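Local coordinates for extracellular solute-binding protein family 5 (Brucella melitensis, PDB 4ONY), which probably binds peptides or related solutes in the periplasm and hands them to an ABC transporter for uptake across the inner membrane, at residues A[305-310]-A[491-496]; A[361-366]-A[547-552]. All coordinates share one frame; numbering follows the deposited sequence.

Contact 1 of 2, residues A[305-310]-A[491-496]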
ATOM      1  N   GLY A 305      -2.898  11.059  -4.629  1.00 16.62           N
ATOM      2  CA  GLY A 305      -1.829  11.658  -3.899  1.00 16.33           C
ATOM      3  C   GLY A 305      -1.186  10.743  -2.858  1.00 15.89           C
ATOM      4  O   GLY A 305      -0.238  11.144  -2.209  1.00 15.64           O
ATOM      5  N   THR A 306      -1.679   9.519  -2.704  1.00 15.64           N
ATOM      6  CA  THR A 306      -0.916   8.485  -2.012  1.00 14.88           C
ATOM      7  C   THR A 306       0.279   8.079  -2.934  1.00 14.84           C
ATOM      8  O   THR A 306       0.215   8.186  -4.165  1.00 14.64           O
ATOM      9  CB  THR A 306      -1.767   7.255  -1.701  1.00 14.75           C
ATOM     10  OG1 THR A 306      -2.395   6.814  -2.902  1.00 14.16           O
ATOM     11  CG2 THR A 306      -2.809   7.586  -0.678  1.00 15.31           C
ATOM     12  N   PRO A 307       1.385   7.680  -2.342  1.00 14.97           N
ATOM     13  CA  PRO A 307       2.568   7.403  -3.171  1.00 15.22           C
ATOM     14  C   PRO A 307       2.429   6.188  -4.086  1.00 15.30           C
ATOM     15  O   PRO A 307       1.611   5.316  -3.860  1.00 13.65           O
ATOM     16  CB  PRO A 307       3.679   7.142  -2.154  1.00 15.07           C
ATOM     17  CG  PRO A 307       2.989   6.848  -0.853  1.00 15.38           C
ATOM     18  CD  PRO A 307       1.616   7.454  -0.905  1.00 15.39           C
ATOM     19  N   ALA A 308       3.234   6.191  -5.132  1.00 15.91           N
ATOM     20  CA  ALA A 308       3.337   5.047  -6.019  1.00 17.19           C
ATOM     21  C   ALA A 308       4.370   4.091  -5.403  1.00 18.08           C
ATOM     22  O   ALA A 308       5.420   4.544  -4.892  1.00 21.06           O
ATOM     23  CB  ALA A 308       3.787   5.521  -7.385  1.00 17.14           C
ATOM     24  N   ASP A 309       4.079   2.797  -5.399  1.00 16.98           N
ATOM     25  CA  ASP A 309       4.966   1.814  -4.806  1.00 16.90           C
ATOM     26  C   ASP A 309       6.321   1.879  -5.533  1.00 15.81           C
ATOM     27  O   ASP A 309       6.366   2.016  -6.759  1.00 14.70           O
ATOM     28  CB  ASP A 309       4.363   0.419  -4.931  1.00 17.78           C
ATOM     29  CG  ASP A 309       3.213   0.172  -3.955  1.00 19.67           C
ATOM     30  OD1 ASP A 309       2.933   0.992  -3.027  1.00 19.02           O
ATOM     31  OD2 ASP A 309       2.611  -0.880  -4.117  1.00 20.49           O
ATOM     32  N   MET A 310       7.406   1.781  -4.785  1.00 15.20           N
ATOM     33  CA  MET A 310       8.734   1.623  -5.402  1.00 15.12           C
ATOM     34  C   MET A 310       8.873   0.285  -6.146  1.00 15.61           C
ATOM     35  O   MET A 310       8.433  -0.769  -5.667  1.00 14.46           O
ATOM     36  CB  MET A 310       9.806   1.708  -4.333  1.00 15.92           C
ATOM     37  CG  MET A 310      11.241   1.559  -4.819  1.00 16.71           C
ATOM     38  SD  MET A 310      11.867   2.630  -6.122  1.00 17.09           S
ATOM     39  CE  MET A 310      11.940   4.159  -5.183  1.00 17.83           C
ATOM     40  N   SER A 491       4.061   1.263  -0.347  1.00 22.00           N
ATOM     41  CA  SER A 491       4.270   2.587   0.205  1.00 21.83           C
ATOM     42  C   SER A 491       2.979   3.092   0.761  1.00 20.99           C
ATOM     43  O   SER A 491       1.904   2.646   0.348  1.00 21.63           O
ATOM     44  CB  SER A 491       4.781   3.544  -0.879  1.00 22.91           C
ATOM     45  OG  SER A 491       3.758   3.695  -1.871  1.00 26.05           O
ATOM     46  N   SER A 492       3.062   4.075   1.650  1.00 19.27           N
ATOM     47  CA  SER A 492       1.864   4.736   2.107  1.00 17.36           C
ATOM     48  C   SER A 492       2.159   6.132   2.602  1.00 16.48           C
ATOM     49  O   SER A 492       3.308   6.557   2.695  1.00 15.65           O
ATOM     50  CB  SER A 492       1.159   3.935   3.193  1.00 18.48           C
ATOM     51  OG  SER A 492       1.644   4.257   4.506  1.00 18.01           O
ATOM     52  N   LEU A 493       1.090   6.848   2.893  1.00 16.03           N
ATOM     53  CA  LEU A 493       1.185   8.172   3.477  1.00 17.15           C
ATOM     54  C   LEU A 493       1.421   8.106   4.991  1.00 17.76           C
ATOM     55  O   LEU A 493       1.553   9.142   5.601  1.00 18.91           O
ATOM     56  CB  LEU A 493      -0.099   8.979   3.198  1.00 17.14           C
ATOM     57  CG  LEU A 493      -0.222   9.579   1.799  1.00 17.32           C
ATOM     58  CD1 LEU A 493      -1.502  10.389   1.598  1.00 17.97           C
ATOM     59  CD2 LEU A 493       0.965  10.459   1.444  1.00 17.27           C
ATOM     60  N   SER A 494       1.501   6.915   5.573  1.00 18.31           N
ATOM     61  CA  SER A 494       1.688   6.756   7.025  1.00 18.44           C
ATOM     62  C   SER A 494       2.808   5.802   7.344  1.00 18.25           C
ATOM     63  O   SER A 494       2.597   4.792   8.025  1.00 17.14           O
ATOM     64  CB  SER A 494       0.408   6.171   7.598  1.00 21.06           C
ATOM     65  OG  SER A 494      -0.668   7.028   7.237  1.00 24.14           O
ATOM     66  N   PRO A 495       4.015   6.059   6.789  1.00 16.65           N
ATOM     67  CA  PRO A 495       5.086   5.178   7.160  1.00 15.88           C
ATOM     68  C   PRO A 495       5.234   5.170   8.687  1.00 15.53           C
ATOM     69  O   PRO A 495       5.095   6.212   9.358  1.00 14.86           O
ATOM     70  CB  PRO A 495       6.281   5.766   6.441  1.00 15.78           C
ATOM     71  CG  PRO A 495       5.962   7.203   6.267  1.00 15.99           C
ATOM     72  CD  PRO A 495       4.479   7.200   6.012  1.00 16.33           C
ATOM     73  N   GLY A 496       5.474   3.980   9.219  1.00 15.60           N
ATOM     74  CA  GLY A 496       5.570   3.758  10.661  1.00 15.72           C
ATOM     75  C   GLY A 496       6.569   2.658  11.007  1.00 16.21           C
ATOM     76  O   GLY A 496       7.684   2.614  10.460  1.00 14.47           O
TER
HETATM   77  O   HOH W   1       0.372   4.328  -1.507  1.00 22.53           O
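Pro307 and Leu493 form the apolar half of this contact between two loops, with the proline CD 3.9 Å from the CD2 branch of the leucine. The other methyl, CD1, meets Thr306 CG2 at 3.8 Å, the two side chains crossing at about a right angle, while the carbonyl oxygen of Gly305 lies near CD2. The ring of Pro307 also lies against Ser491, its CG 3.4 Å from the serine OG, and the same CG touches Ser492 O. Leu493 also packs on Leu582, and both it and Pro307 are buried.

Toward the solvent the packing gives way to polar bonds around the exposed Asp309. Its OD1 accepts twice from one residue: Ser491 N approaches at 2.9 Å from above the carboxylate plane in an almost straight bond (176°), and Ser491 OG donates at 3.1 Å to the anti lone pair. With OG set between its own backbone N and carbonyl carbon (chi1 65°), the serine presents hydroxyl and amide to the same oxygen. A water donates to both Pro307 O and Ser491 O, bridging the loops.

Within 491-496, Ser492 OG accepts from Ser494 N at 2.9 Å, an ST turn that shapes the loop. The arrangement joins the loop entering strand 310-315 to the one leaving strand 484-489, antiparallel neighbours in a mixed sheet of this periplasmic-binding-protein fold.

Contact 2 of 2, residues A[361-366]-A[547-552]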
ATOM      1  N   LEU A 361       5.132  13.400   0.670  1.00 14.41           N
ATOM      2  CA  LEU A 361       6.272  12.871   1.417  1.00 13.68           C
ATOM      3  C   LEU A 361       7.550  12.741   0.595  1.00 12.57           C
ATOM      4  O   LEU A 361       8.598  12.467   1.136  1.00 12.01           O
ATOM      5  CB  LEU A 361       5.904  11.533   2.055  1.00 13.64           C
ATOM      6  CG  LEU A 361       4.704  11.570   3.043  1.00 14.11           C
ATOM      7  CD1 LEU A 361       4.416  10.188   3.636  1.00 14.18           C
ATOM      8  CD2 LEU A 361       4.930  12.532   4.183  1.00 14.29           C
ATOM      9  N   SER A 362       7.474  12.890  -0.721  1.00 12.50           N
ATOM     10  CA  SER A 362       8.656  12.870  -1.564  1.00 12.04           C
ATOM     11  C   SER A 362       9.518  14.092  -1.326  1.00 11.99           C
ATOM     12  O   SER A 362       9.003  15.229  -1.311  1.00 12.41           O
ATOM     13  CB  SER A 362       8.250  12.881  -3.052  1.00 12.47           C
ATOM     14  OG  SER A 362       9.388  13.019  -3.885  1.00 11.92           O
ATOM     15  N   SER A 363      10.835  13.884  -1.217  1.00 11.62           N
ATOM     16  CA  SER A 363      11.786  14.981  -1.077  1.00 11.39           C
ATOM     17  C   SER A 363      12.229  15.599  -2.393  1.00 11.89           C
ATOM     18  O   SER A 363      12.907  16.670  -2.406  1.00 12.04           O
ATOM     19  CB  SER A 363      13.041  14.495  -0.367  1.00 11.31           C
ATOM     20  OG  SER A 363      13.738  13.539  -1.172  1.00 11.21           O
ATOM     21  N   VAL A 364      11.907  14.935  -3.500  1.00 11.98           N
ATOM     22  CA  VAL A 364      12.479  15.306  -4.809  1.00 12.01           C
ATOM     23  C   VAL A 364      11.955  16.668  -5.296  1.00 12.13           C
ATOM     24  O   VAL A 364      10.774  16.940  -5.245  1.00 11.07           O
ATOM     25  CB  VAL A 364      12.195  14.185  -5.824  1.00 12.22           C
ATOM     26  CG1 VAL A 364      12.656  14.566  -7.227  1.00 12.52           C
ATOM     27  CG2 VAL A 364      12.895  12.920  -5.359  1.00 12.07           C
ATOM     28  N   GLY A 365      12.876  17.545  -5.731  1.00 12.59           N
ATOM     29  CA  GLY A 365      12.510  18.863  -6.235  1.00 13.09           C
ATOM     30  C   GLY A 365      12.110  19.835  -5.123  1.00 13.78           C
ATOM     31  O   GLY A 365      11.516  20.879  -5.370  1.00 14.16           O
ATOM     32  N   ARG A 366      12.400  19.471  -3.887  1.00 14.08           N
ATOM     33  CA  ARG A 366      12.146  20.347  -2.720  1.00 14.46           C
ATOM     34  C   ARG A 366      13.448  20.580  -1.962  1.00 14.62           C
ATOM     35  O   ARG A 366      14.087  19.610  -1.504  1.00 14.50           O
ATOM     36  CB  ARG A 366      11.152  19.667  -1.798  1.00 15.07           C
ATOM     37  CG  ARG A 366       9.847  19.300  -2.474  1.00 15.52           C
ATOM     38  CD  ARG A 366       8.914  18.639  -1.515  1.00 16.02           C
ATOM     39  NE  ARG A 366       7.691  18.295  -2.212  1.00 17.08           N
ATOM     40  CZ  ARG A 366       6.687  19.128  -2.405  1.00 18.92           C
ATOM     41  NH1 ARG A 366       6.693  20.356  -1.849  1.00 20.94           N
ATOM     42  NH2 ARG A 366       5.640  18.722  -3.093  1.00 19.44           N
ATOM     43  N   LEU A 547      14.206  11.157   5.614  1.00 11.40           N
ATOM     44  CA  LEU A 547      14.472   9.733   5.383  1.00 11.43           C
ATOM     45  C   LEU A 547      14.661   9.495   3.887  1.00 11.34           C
ATOM     46  O   LEU A 547      15.640   8.882   3.468  1.00 11.19           O
ATOM     47  CB  LEU A 547      13.367   8.823   5.951  1.00 11.57           C
ATOM     48  CG  LEU A 547      13.546   7.299   5.735  1.00 11.87           C
ATOM     49  CD1 LEU A 547      14.869   6.773   6.281  1.00 11.98           C
ATOM     50  CD2 LEU A 547      12.433   6.509   6.393  1.00 12.30           C
ATOM     51  N   ASP A 548      13.739  10.026   3.082  1.00 11.43           N
ATOM     52  CA  ASP A 548      13.819   9.893   1.632  1.00 11.09           C
ATOM     53  C   ASP A 548      15.181  10.366   1.113  1.00 10.84           C
ATOM     54  O   ASP A 548      15.833   9.682   0.304  1.00 10.77           O
ATOM     55  CB  ASP A 548      12.654  10.656   0.967  1.00 11.35           C
ATOM     56  CG  ASP A 548      12.484  10.325  -0.499  1.00 11.14           C
ATOM     57  OD1 ASP A 548      12.542   9.146  -0.843  1.00 11.38           O
ATOM     58  OD2 ASP A 548      12.183  11.237  -1.296  1.00 12.06           O
ATOM     59  N   ARG A 549      15.633  11.504   1.615  1.00 10.93           N
ATOM     60  CA  ARG A 549      16.885  12.125   1.146  1.00 10.98           C
ATOM     61  C   ARG A 549      18.079  11.227   1.447  1.00 10.85           C
ATOM     62  O   ARG A 549      18.963  11.052   0.615  1.00 10.02           O
ATOM     63  CB  ARG A 549      17.123  13.495   1.755  1.00 11.26           C
ATOM     64  CG  ARG A 549      16.127  14.563   1.327  1.00 11.36           C
ATOM     65  CD  ARG A 549      16.478  15.945   1.868  1.00 11.91           C
ATOM     66  NE  ARG A 549      15.286  16.787   1.890  1.00 12.17           N
ATOM     67  CZ  ARG A 549      14.793  17.447   0.840  1.00 12.01           C
ATOM     68  NH1 ARG A 549      15.405  17.462  -0.353  1.00 11.43           N
ATOM     69  NH2 ARG A 549      13.640  18.064   0.992  1.00 11.85           N
ATOM     70  N   VAL A 550      18.059  10.623   2.630  1.00 10.78           N
ATOM     71  CA  VAL A 550      19.149   9.743   3.012  1.00 11.13           C
ATOM     72  C   VAL A 550      19.185   8.467   2.157  1.00 10.88           C
ATOM     73  O   VAL A 550      20.280   7.997   1.761  1.00 11.13           O
ATOM     74  CB  VAL A 550      19.072   9.370   4.509  1.00 11.34           C
ATOM     75  CG1 VAL A 550      20.161   8.350   4.843  1.00 11.51           C
ATOM     76  CG2 VAL A 550      19.168  10.617   5.396  1.00 11.39           C
ATOM     77  N   LEU A 551      17.997   7.910   1.893  1.00 10.38           N
ATOM     78  CA  LEU A 551      17.886   6.691   1.159  1.00 10.43           C
ATOM     79  C   LEU A 551      18.282   6.866  -0.314  1.00 10.22           C
ATOM     80  O   LEU A 551      19.038   6.048  -0.869  1.00 10.07           O
ATOM     81  CB  LEU A 551      16.463   6.123   1.271  1.00 10.56           C
ATOM     82  CG  LEU A 551      15.994   5.637   2.620  1.00 10.97           C
ATOM     83  CD1 LEU A 551      14.511   5.258   2.577  1.00 11.69           C
ATOM     84  CD2 LEU A 551      16.807   4.429   3.105  1.00 11.28           C
ATOM     85  N   ILE A 552      17.815   7.943  -0.921  1.00 10.28           N
ATOM     86  CA  ILE A 552      18.224   8.302  -2.277  1.00 10.52           C
ATOM     87  C   ILE A 552      19.752   8.489  -2.352  1.00 11.06           C
ATOM     88  O   ILE A 552      20.390   8.057  -3.326  1.00 10.72           O
ATOM     89  CB  ILE A 552      17.553   9.588  -2.755  1.00 10.79           C
ATOM     90  CG1 ILE A 552      16.051   9.359  -2.965  1.00 11.09           C
ATOM     91  CG2 ILE A 552      18.190  10.083  -4.072  1.00 11.00           C
ATOM     92  CD1 ILE A 552      15.237  10.653  -2.997  1.00 11.37           C
TER
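Ser363 meets Asp548 through two bonds to a single carboxylate oxygen. Its backbone N reaches OD2 at 3.0 Å in a nearly straight bond on the anti side, and its hydroxyl donates to the same atom at 2.8 Å from above the carboxylate plane. Arg549, the next residue of the helix, passes alongside the same serine: Ser363 CB sits over the centre of the guanidinium, 3.6 Å above its plane. The arginine chain is extended as far as NE, and beyond it NH1 and NH2 both grip Arg366 O end-on, at 2.8 and 3.0 Å. NH1 lies nearly along the C=O axis (177°), whereas NH2 stands above the carbonyl plane. Val364 CG2 adds a small apolar touch to Ile552 CD1 at 4.0 Å.

Behind this shell, the loop is shaped by its own bonds. A type II turn runs from Ser363 to Arg366, with Gly365 at positive phi, so that the serine and the carbonyl bound by the arginine lie at its two ends, and Ser362 OG accepts from Val364 N in an ST turn. Asp548 is held further by Ser354 OG on OD2 and Phe355 N on OD1; Arg549 NE forms a salt bridge with Glu372, and its NH1 also bonds Val387 O.

The buried carboxylate thus gathers N-H and hydroxyl donors while the neighbouring guanidinium serves carbonyl oxygens and an acid, an arrangement that probably stabilises both charges away from water.

How the contacts relate
Contact 2 is buried although its centre lies far from that of the chain, whereas contact 1, close to the chain centre, is only partly buried and has an exposed side. In contact 1, two loops flanking neighbouring strands meet through apolar groups, an aspartate at the margin and a water; in contact 2, a loop is tied to helix 537-553 by buried charged side chains. The centres are about 13 Å apart, and Leu361 links them: its CD1 packs 3.6 Å from Leu493 O and 3.8 Å from Pro495 CD. Helix 537-553 serves both, since Pro495 and Leu361 each rest on Val544. Along the sequence the four segments alternate.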